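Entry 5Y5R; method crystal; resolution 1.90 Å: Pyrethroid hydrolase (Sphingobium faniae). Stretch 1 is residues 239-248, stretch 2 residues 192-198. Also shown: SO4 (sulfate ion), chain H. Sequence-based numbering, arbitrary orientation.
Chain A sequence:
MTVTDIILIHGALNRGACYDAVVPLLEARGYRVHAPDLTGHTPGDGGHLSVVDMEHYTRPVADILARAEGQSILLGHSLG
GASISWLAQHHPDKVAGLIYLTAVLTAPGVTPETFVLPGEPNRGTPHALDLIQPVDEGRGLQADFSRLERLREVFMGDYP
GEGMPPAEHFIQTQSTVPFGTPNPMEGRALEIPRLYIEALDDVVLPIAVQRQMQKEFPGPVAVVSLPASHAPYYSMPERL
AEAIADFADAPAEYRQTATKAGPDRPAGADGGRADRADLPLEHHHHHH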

ATOM      1  N   ARG A 239       7.247   6.098 -15.070  1.00 19.43           N
ATOM      2  CA  ARG A 239       6.518   4.941 -15.572  1.00 20.73           C
ATOM      3  C   ARG A 239       5.382   4.576 -14.635  1.00 24.30           C
ATOM      4  O   ARG A 239       4.296   4.177 -15.079  1.00 19.67           O
ATOM      5  CB  ARG A 239       7.456   3.739 -15.729  1.00 22.65           C
ATOM      6  CG  ARG A 239       8.388   3.845 -16.946  1.00 30.01           C
ATOM      7  CD  ARG A 239       9.527   2.826 -16.985  1.00 22.29           C
ATOM      8  NE  ARG A 239      10.681   3.284 -16.199  1.00 29.94           N
ATOM      9  CZ  ARG A 239      11.852   2.640 -16.088  1.00 33.31           C
ATOM     10  NH1 ARG A 239      12.078   1.506 -16.743  1.00 23.71           N
ATOM     11  NH2 ARG A 239      12.819   3.146 -15.322  1.00 25.50           N
ATOM     12  N   LEU A 240       5.621   4.720 -13.331  1.00 19.80           N
ATOM     13  CA  LEU A 240       4.620   4.373 -12.339  1.00 19.19           C
ATOM     14  C   LEU A 240       3.456   5.330 -12.384  1.00 22.25           C
ATOM     15  O   LEU A 240       2.302   4.902 -12.432  1.00 18.01           O
ATOM     16  CB  LEU A 240       5.251   4.366 -10.940  1.00 16.04           C
ATOM     17  CG  LEU A 240       4.267   4.094  -9.811  1.00 20.11           C
ATOM     18  CD1 LEU A 240       3.529   2.770 -10.083  1.00 20.95           C
ATOM     19  CD2 LEU A 240       4.968   4.070  -8.440  1.00 15.83           C
ATOM     20  N   ALA A 241       3.747   6.640 -12.394  1.00 18.78           N
ATOM     21  CA  ALA A 241       2.684   7.632 -12.454  1.00 20.08           C
ATOM     22  C   ALA A 241       1.906   7.538 -13.765  1.00 23.28           C
ATOM     23  O   ALA A 241       0.692   7.787 -13.789  1.00 23.05           O
ATOM     24  CB  ALA A 241       3.259   9.048 -12.249  1.00 25.60           C
ATOM     25  N   GLU A 242       2.592   7.213 -14.867  1.00 21.41           N
ATOM     26  CA  GLU A 242       1.918   7.014 -16.154  1.00 26.61           C
ATOM     27  C   GLU A 242       0.852   5.923 -16.061  1.00 28.59           C
ATOM     28  O   GLU A 242      -0.284   6.096 -16.523  1.00 28.64           O
ATOM     29  CB  GLU A 242       2.940   6.652 -17.232  1.00 24.10           C
ATOM     30  CG  GLU A 242       2.306   6.371 -18.598  1.00 37.17           C
ATOM     31  CD  GLU A 242       3.340   6.061 -19.680  1.00 47.12           C
ATOM     32  OE1 GLU A 242       4.518   5.825 -19.331  1.00 51.18           O
ATOM     33  OE2 GLU A 242       2.971   6.018 -20.876  1.00 50.07           O
ATOM     34  N   ALA A 243       1.220   4.767 -15.505  1.00 26.24           N
ATOM     35  CA  ALA A 243       0.257   3.679 -15.396  1.00 24.34           C
ATOM     36  C   ALA A 243      -0.874   4.053 -14.453  1.00 25.98           C
ATOM     37  O   ALA A 243      -2.028   3.702 -14.700  1.00 26.13           O
ATOM     38  CB  ALA A 243       0.956   2.408 -14.930  1.00 23.61           C
ATOM     39  N   ILE A 244      -0.574   4.772 -13.362  1.00 19.77           N
ATOM     40  CA  ILE A 244      -1.651   5.187 -12.456  1.00 23.79           C
ATOM     41  C   ILE A 244      -2.630   6.123 -13.163  1.00 24.26           C
ATOM     42  O   ILE A 244      -3.852   5.996 -13.010  1.00 19.68           O
ATOM     43  CB  ILE A 244      -1.090   5.838 -11.175  1.00 18.51           C
ATOM     44  CG1 ILE A 244      -0.261   4.842 -10.367  1.00 21.51           C
ATOM     45  CG2 ILE A 244      -2.207   6.390 -10.329  1.00 19.98           C
ATOM     46  CD1 ILE A 244       0.745   5.520  -9.386  1.00 24.10           C
ATOM     47  N   ALA A 245      -2.109   7.093 -13.915  1.00 23.58           N
ATOM     48  CA  ALA A 245      -2.976   8.079 -14.568  1.00 24.04           C
ATOM     49  C   ALA A 245      -3.820   7.443 -15.686  1.00 26.60           C
ATOM     50  O   ALA A 245      -5.012   7.769 -15.838  1.00 27.85           O
ATOM     51  CB  ALA A 245      -2.130   9.256 -15.060  1.00 21.70           C
ATOM     52  N   ASP A 246      -3.240   6.515 -16.459  1.00 25.73           N
ATOM     53  CA  ASP A 246      -4.024   5.796 -17.474  1.00 25.29           C
ATOM     54  C   ASP A 246      -5.178   5.025 -16.842  1.00 28.08           C
ATOM     55  O   ASP A 246      -6.251   4.908 -17.440  1.00 29.04           O
ATOM     56  CB  ASP A 246      -3.130   4.859 -18.277  1.00 26.08           C
ATOM     57  CG  ASP A 246      -2.070   5.608 -19.034  1.00 27.44           C
ATOM     58  OD1 ASP A 246      -2.237   6.839 -19.152  1.00 29.88           O
ATOM     59  OD2 ASP A 246      -1.069   5.002 -19.480  1.00 24.96           O
ATOM     60  N   PHE A 247      -4.959   4.439 -15.655  1.00 24.21           N
ATOM     61  CA  PHE A 247      -6.045   3.795 -14.925  1.00 24.26           C
ATOM     62  C   PHE A 247      -7.076   4.815 -14.464  1.00 27.76           C
ATOM     63  O   PHE A 247      -8.280   4.609 -14.625  1.00 32.52           O
ATOM     64  CB  PHE A 247      -5.480   3.000 -13.733  1.00 24.61           C
ATOM     65  CG  PHE A 247      -6.524   2.235 -12.942  1.00 26.54           C
ATOM     66  CD1 PHE A 247      -7.185   1.152 -13.503  1.00 22.83           C
ATOM     67  CD2 PHE A 247      -6.800   2.566 -11.618  1.00 22.90           C
ATOM     68  CE1 PHE A 247      -8.143   0.442 -12.777  1.00 23.49           C
ATOM     69  CE2 PHE A 247      -7.741   1.859 -10.884  1.00 20.59           C
ATOM     70  CZ  PHE A 247      -8.417   0.793 -11.469  1.00 24.78           C
ATOM     71  N   ALA A 248      -6.623   5.921 -13.875  1.00 26.54           N
ATOM     72  CA  ALA A 248      -7.573   6.906 -13.372  1.00 28.85           C
ATOM     73  C   ALA A 248      -8.432   7.467 -14.494  1.00 32.39           C
ATOM     74  O   ALA A 248      -9.621   7.742 -14.282  1.00 33.09           O
ATOM     75  CB  ALA A 248      -6.833   8.034 -12.672  1.00 28.12           C
TER
HETATM   76  S   SO4 H 302      11.289   6.689 -14.921  1.00 34.49           S
HETATM   77  O1  SO4 H 302      11.073   7.597 -13.800  1.00 27.64           O
HETATM   78  O2  SO4 H 302      10.059   5.910 -15.136  1.00 27.27           O
HETATM   79  O3  SO4 H 302      12.451   5.867 -14.622  1.00 25.21           O
HETATM   80  O4  SO4 H 302      11.571   7.448 -16.147  1.00 33.13           O
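Stretch 2, residues 192-198: IPRLYIE

Stretch 2 packs on stretch 1 as a strand laid nearly antiparallel along a helix, through a largely apolar contact that no hydrogen bond crosses. Residues 239-248 are helical throughout, in a helix that extends beyond both ends of the segment, and its regular i to i+4 bonding includes Ala243 N to Arg239 O at 3.2 Å and Ala248 N to Ile244 O at 2.9 Å. In stretch 2, Ile192 and Pro193 form a loop that leads into the strand 194-198, where the backbone is extended, with phi/psi of -131/132° at Leu195 and -102/107° at Ile197. The N-to-C directions of helix and strand differ by 171°, and their axes approach to 10.7 Å, a gap filled by side chains.

The pairing follows the antiparallel direction. Moving forward along stretch 2, from Pro193 through Leu195 to Ile197, the contacts step backward along the helix, from Phe247 to Ala243 and Leu240. The CA atoms of Phe247 and Leu195 are 8.0 Å apart, those of Ala243 and Ile197 8.6 Å. The alternation of the strand turns Leu195 and Ile197 toward the helix, whereas Arg194 points away and Tyr196 and Glu198 are out of reach.

Phe247, with chi1 in the t well, makes the most extensive contact on the helix side. Its CA-to-CB bond points toward the strand, and Leu195 lies over one face of its ring: Leu195 CB is 4.1 Å from the centroid of the Phe247 ring and 16° off the ring normal, a CH-pi contact, while Leu195 CD2 comes to 3.8 Å from Phe247 CG. The tip of the same ring reaches the loop before the strand. There Phe247 CZ is 3.6 Å from Pro193 O, which lies at the ring edge near its plane, and 4.2 Å from Pro193 CB.

Farther along the strand, Ile197 (chi1 m, chi2 t) extends its CD1 methyl among three helix residues. Ile197 CD1 is 3.9 Å from Leu240 CD1, 4.4 Å from Ala243 CB and 4.4 Å from Ile244 CG1. Ala243 directs its small side chain toward the strand; Leu240 starts out sideways, but its end comes nearer.

The two stretches together bury 282 Å² between them. Arg239 takes no part in this contact and instead holds a sulfate ion, probably from the crystallisation liquor, with hydrogen bonds from Arg239 N and NE to sulfate O2 at 2.8 and 2.9 Å and from Arg239 NH2 to sulfate O3 at 2.8 Å.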

ATOM      1  N   ILE A 192     -15.834  -2.539  -7.887  1.00 29.96           N
ATOM      2  CA  ILE A 192     -14.868  -1.482  -8.147  1.00 28.29           C
ATOM      3  C   ILE A 192     -13.745  -2.067  -8.998  1.00 26.72           C
ATOM      4  O   ILE A 192     -13.218  -3.148  -8.660  1.00 26.45           O
ATOM      5  CB  ILE A 192     -14.340  -0.936  -6.826  1.00 22.67           C
ATOM      6  CG1 ILE A 192     -15.467  -0.311  -5.999  1.00 27.69           C
ATOM      7  CG2 ILE A 192     -13.220   0.023  -7.047  1.00 24.59           C
ATOM      8  CD1 ILE A 192     -14.961   0.407  -4.720  1.00 21.15           C
ATOM      9  N   PRO A 193     -13.380  -1.440 -10.119  1.00 23.70           N
ATOM     10  CA  PRO A 193     -12.261  -1.952 -10.923  1.00 25.17           C
ATOM     11  C   PRO A 193     -10.981  -2.010 -10.104  1.00 25.24           C
ATOM     12  O   PRO A 193     -10.665  -1.100  -9.331  1.00 23.24           O
ATOM     13  CB  PRO A 193     -12.148  -0.945 -12.069  1.00 25.90           C
ATOM     14  CG  PRO A 193     -13.526  -0.363 -12.202  1.00 25.89           C
ATOM     15  CD  PRO A 193     -14.111  -0.356 -10.797  1.00 28.01           C
ATOM     16  N   ARG A 194     -10.220  -3.075 -10.319  1.00 26.06           N
ATOM     17  CA  ARG A 194      -9.024  -3.367  -9.539  1.00 24.31           C
ATOM     18  C   ARG A 194      -7.841  -3.515 -10.481  1.00 21.42           C
ATOM     19  O   ARG A 194      -7.972  -4.064 -11.587  1.00 16.23           O
ATOM     20  CB  ARG A 194      -9.196  -4.663  -8.718  1.00 19.08           C
ATOM     21  CG  ARG A 194     -10.285  -4.626  -7.669  1.00 22.19           C
ATOM     22  CD  ARG A 194     -10.481  -6.021  -7.037  1.00 26.96           C
ATOM     23  NE  ARG A 194     -10.987  -7.020  -7.984  1.00 26.45           N
ATOM     24  CZ  ARG A 194     -12.281  -7.276  -8.151  1.00 23.86           C
ATOM     25  NH1 ARG A 194     -13.171  -6.605  -7.432  1.00 25.25           N
ATOM     26  NH2 ARG A 194     -12.689  -8.195  -9.030  1.00 25.51           N
ATOM     27  N   LEU A 195      -6.716  -2.938 -10.084  1.00 18.80           N
ATOM     28  CA  LEU A 195      -5.464  -3.075 -10.815  1.00 19.56           C
ATOM     29  C   LEU A 195      -4.356  -3.460  -9.845  1.00 19.52           C
ATOM     30  O   LEU A 195      -4.218  -2.844  -8.775  1.00 18.35           O
ATOM     31  CB  LEU A 195      -5.128  -1.774 -11.558  1.00 21.93           C
ATOM     32  CG  LEU A 195      -3.712  -1.571 -12.079  1.00 16.83           C
ATOM     33  CD1 LEU A 195      -3.431  -2.592 -13.162  1.00 23.71           C
ATOM     34  CD2 LEU A 195      -3.586  -0.149 -12.632  1.00 22.00           C
ATOM     35  N   TYR A 196      -3.581  -4.483 -10.215  1.00 16.02           N
ATOM     36  CA  TYR A 196      -2.368  -4.864  -9.510  1.00 20.42           C
ATOM     37  C   TYR A 196      -1.157  -4.457 -10.343  1.00 19.43           C
ATOM     38  O   TYR A 196      -1.008  -4.894 -11.484  1.00 20.48           O
ATOM     39  CB  TYR A 196      -2.322  -6.372  -9.237  1.00 19.63           C
ATOM     40  CG  TYR A 196      -1.403  -6.737  -8.079  1.00 21.66           C
ATOM     41  CD1 TYR A 196      -0.037  -6.863  -8.252  1.00 16.89           C
ATOM     42  CD2 TYR A 196      -1.916  -6.918  -6.809  1.00 20.23           C
ATOM     43  CE1 TYR A 196       0.794  -7.188  -7.174  1.00 23.67           C
ATOM     44  CE2 TYR A 196      -1.101  -7.235  -5.739  1.00 19.68           C
ATOM     45  CZ  TYR A 196       0.241  -7.365  -5.918  1.00 18.94           C
ATOM     46  OH  TYR A 196       1.016  -7.667  -4.820  1.00 23.11           O
ATOM     47  N   ILE A 197      -0.286  -3.640  -9.768  1.00 20.37           N
ATOM     48  CA  ILE A 197       0.995  -3.300 -10.385  1.00 16.45           C
ATOM     49  C   ILE A 197       2.047  -4.134  -9.684  1.00 22.44           C
ATOM     50  O   ILE A 197       2.359  -3.877  -8.516  1.00 19.02           O
ATOM     51  CB  ILE A 197       1.321  -1.801 -10.274  1.00 16.81           C
ATOM     52  CG1 ILE A 197       0.192  -0.955 -10.860  1.00 21.95           C
ATOM     53  CG2 ILE A 197       2.656  -1.498 -10.964  1.00 13.22           C
ATOM     54  CD1 ILE A 197       0.517   0.525 -10.948  1.00 20.28           C
ATOM     55  N   GLU A 198       2.564  -5.151 -10.386  1.00 19.09           N
ATOM     56  CA  GLU A 198       3.597  -6.014  -9.850  1.00 19.88           C
ATOM     57  C   GLU A 198       4.934  -5.311  -9.966  1.00 21.34           C
ATOM     58  O   GLU A 198       5.208  -4.624 -10.955  1.00 16.44           O
ATOM     59  CB  GLU A 198       3.716  -7.345 -10.623  1.00 18.43           C
ATOM     60  CG  GLU A 198       2.467  -8.087 -10.972  1.00 21.66           C
ATOM     61  CD  GLU A 198       2.759  -9.288 -11.907  1.00 20.29           C
ATOM     62  OE1 GLU A 198       3.556  -9.152 -12.861  1.00 23.53           O
ATOM     63  OE2 GLU A 198       2.200 -10.367 -11.686  1.00 25.37           O
TER